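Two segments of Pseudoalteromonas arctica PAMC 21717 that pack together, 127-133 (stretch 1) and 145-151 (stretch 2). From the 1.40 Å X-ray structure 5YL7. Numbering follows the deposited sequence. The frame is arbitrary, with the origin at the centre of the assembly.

Stretch 1 127-133: VVPVRVL
Stretch 2 (145-151) DGIIWAS

What lies at the centre of the contact? Val130, on the strand, points its CA-to-CB bond toward the helix and meets three residues there. With chi1 at -174° (t), its CG1 sits 3.8 Å from Gly146 CA, while CG2 lies 4.1 Å from Trp149 CZ3, at the edge of the indole ring and near its plane, and 4.3 Å from Ala150 CB. These are apolar contacts at van der Waals range, and they bury apolar surface without asking for any directional bond.

Why can the backbones come so close here? Gly146 has no side chain, and in the register, Gly146 CA lies nearest Val130 CA, at 6.3 Å. A CB in ideal position on Gly146 would point toward the strand, falling 2.9 Å from Val132 CG1, a clash, and a tight 3.3 Å from Val130 CG1. Val132, just past the strand in a loop conformation (phi/psi -128/-8) and with chi1 at -58° (m), places CG1 4.4 Å from Gly146 CA.

How are the two backbones arranged? Residues 127-131 form a strand, with phi from -117° to -80° and psi from 106° to 131°, while the helix, already under way at Asp145, keeps phi near -60° and psi between -53° and -35° through Ala150. Their axes run nearly antiparallel, at 157°, and approach to 9.1 Å, so Val132 and Val130 lie beside Gly146 while Val128 reaches Trp149, one turn further along. Strand alternation brings Val128 and Val130 toward the helix and turns Pro129 away. Val128 (chi1 170°, t) puts CG1 3.9 Å from Trp149 CZ3, meeting the ring obliquely; Trp149, its CA-to-CB bond toward the strand, adopts chi1 -176° (t) and chi2 84°.

Where does polar bonding enter? No hydrogen bond crosses between the stretches, and the 188 Å² buried between them, both sides summed, is held by apolar packing. Helical bonds satisfy backbone groups instead: Trp149 N donates to Asp145 O at 2.9 Å, Ala150 N to Gly146 O at 2.9 Å, and Ser151 N to Ile147 O at 3.2 Å. Beyond the contact, Ser151 (chi1 79°, p) folds its hydroxyl back so that OG donates to Ile148 O at 2.8 Å. Asp145, with chi1 -74° (m), starts sideways but its carboxylate end leads away from the strand, and the extended Arg131 (chi1 to chi3 all t) is out of reach of the helix; both bond elsewhere in the structure.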

# COMPACT_ATOMS: atom_id res chain seq x y z
N VAL A 127 2.40 10.11 5.28
CA VAL A 127 3.03 9.21 4.30
C VAL A 127 4.34 9.79 3.82
O VAL A 127 4.39 10.96 3.40
CB VAL A 127 2.12 8.95 3.15
CG1 VAL A 127 2.83 8.31 1.93
CG2 VAL A 127 0.97 8.07 3.56
N VAL A 128 5.37 8.94 3.85
CA VAL A 128 6.66 9.25 3.18
C VAL A 128 6.63 8.53 1.87
O VAL A 128 6.61 7.27 1.82
CB VAL A 128 7.86 8.82 4.01
CG1 VAL A 128 9.16 8.88 3.28
CG2 VAL A 128 7.91 9.63 5.28
N PRO A 129 6.61 9.20 0.75
CA PRO A 129 6.64 8.59 -0.53
C PRO A 129 8.02 8.18 -0.93
O PRO A 129 8.93 9.00 -0.90
CB PRO A 129 6.10 9.67 -1.48
CG PRO A 129 6.55 10.95 -0.82
CD PRO A 129 6.52 10.69 0.66
N VAL A 130 8.24 6.91 -1.21
CA VAL A 130 9.54 6.38 -1.64
C VAL A 130 9.34 5.85 -3.00
O VAL A 130 8.69 4.82 -3.22
CB VAL A 130 10.08 5.35 -0.64
CG1 VAL A 130 11.49 4.93 -1.05
CG2 VAL A 130 10.09 5.90 0.75
N ARG A 131 9.84 6.58 -4.00
CA ARG A 131 9.62 6.26 -5.38
C ARG A 131 10.61 5.20 -5.82
O ARG A 131 11.81 5.47 -5.87
CB ARG A 131 9.61 7.49 -6.30
CG ARG A 131 9.45 7.15 -7.73
CD ARG A 131 9.09 8.39 -8.55
NE ARG A 131 8.84 7.97 -9.91
CZ ARG A 131 9.61 8.13 -11.00
NH1 ARG A 131 10.73 8.80 -10.93
NH2 ARG A 131 9.26 7.59 -12.13
N VAL A 132 10.12 4.03 -6.16
CA VAL A 132 10.95 2.90 -6.58
C VAL A 132 10.51 2.30 -7.86
O VAL A 132 11.28 1.47 -8.42
CB VAL A 132 11.02 1.84 -5.47
CG1 VAL A 132 11.59 2.38 -4.14
CG2 VAL A 132 9.69 1.15 -5.25
N LEU A 133 9.38 2.69 -8.41
CA LEU A 133 8.81 2.14 -9.67
C LEU A 133 8.60 3.27 -10.67
O LEU A 133 8.07 4.33 -10.32
CB LEU A 133 7.47 1.49 -9.44
CG LEU A 133 7.36 0.43 -8.33
CD1 LEU A 133 5.93 -0.06 -8.22
CD2 LEU A 133 8.28 -0.74 -8.61
N ASP A 145 16.95 -0.63 -1.45
CA ASP A 145 17.45 0.60 -0.85
C ASP A 145 16.31 1.48 -0.30
O ASP A 145 16.42 2.15 0.71
CB ASP A 145 18.35 1.32 -1.82
CG ASP A 145 19.70 0.70 -1.97
OD1 ASP A 145 20.10 -0.11 -1.08
OD2 ASP A 145 20.41 1.09 -2.92
N GLY A 146 15.17 1.44 -1.03
CA GLY A 146 14.00 2.11 -0.52
C GLY A 146 13.50 1.62 0.85
O GLY A 146 13.14 2.40 1.70
N ILE A 147 13.51 0.28 0.95
CA ILE A 147 13.11 -0.35 2.24
C ILE A 147 14.06 0.09 3.35
O ILE A 147 13.62 0.55 4.41
CB ILE A 147 13.16 -1.87 2.13
CG1 ILE A 147 12.09 -2.40 1.10
CG2 ILE A 147 13.06 -2.54 3.46
CD1 ILE A 147 12.26 -3.85 0.70
N ILE A 148 15.35 0.01 3.05
CA ILE A 148 16.36 0.43 4.08
C ILE A 148 16.16 1.89 4.50
O ILE A 148 16.01 2.19 5.69
CB ILE A 148 17.78 0.20 3.51
CG1 ILE A 148 18.03 -1.29 3.32
CG2 ILE A 148 18.83 0.84 4.47
CD1 ILE A 148 19.19 -1.55 2.41
N TRP A 149 16.12 2.76 3.48
CA TRP A 149 16.02 4.20 3.79
C TRP A 149 14.72 4.54 4.52
O TRP A 149 14.66 5.38 5.40
CB TRP A 149 16.19 5.00 2.47
CG TRP A 149 16.20 6.49 2.66
CD1 TRP A 149 17.30 7.28 3.01
CD2 TRP A 149 15.09 7.39 2.57
NE1 TRP A 149 16.88 8.57 3.08
CE2 TRP A 149 15.55 8.69 2.87
CE3 TRP A 149 13.74 7.22 2.30
CZ2 TRP A 149 14.73 9.79 2.82
CZ3 TRP A 149 12.94 8.34 2.32
CH2 TRP A 149 13.44 9.61 2.59
N ALA A 150 13.62 3.93 4.06
CA ALA A 150 12.31 4.20 4.61
C ALA A 150 12.29 3.93 6.09
O ALA A 150 11.60 4.61 6.86
CB ALA A 150 11.27 3.34 3.99
N SER A 151 13.05 2.90 6.52
CA SER A 151 13.12 2.51 7.92
C SER A 151 14.06 3.38 8.76
O SER A 151 14.14 3.11 9.99
CB SER A 151 13.52 1.06 8.04
OG SER A 151 14.90 0.83 7.87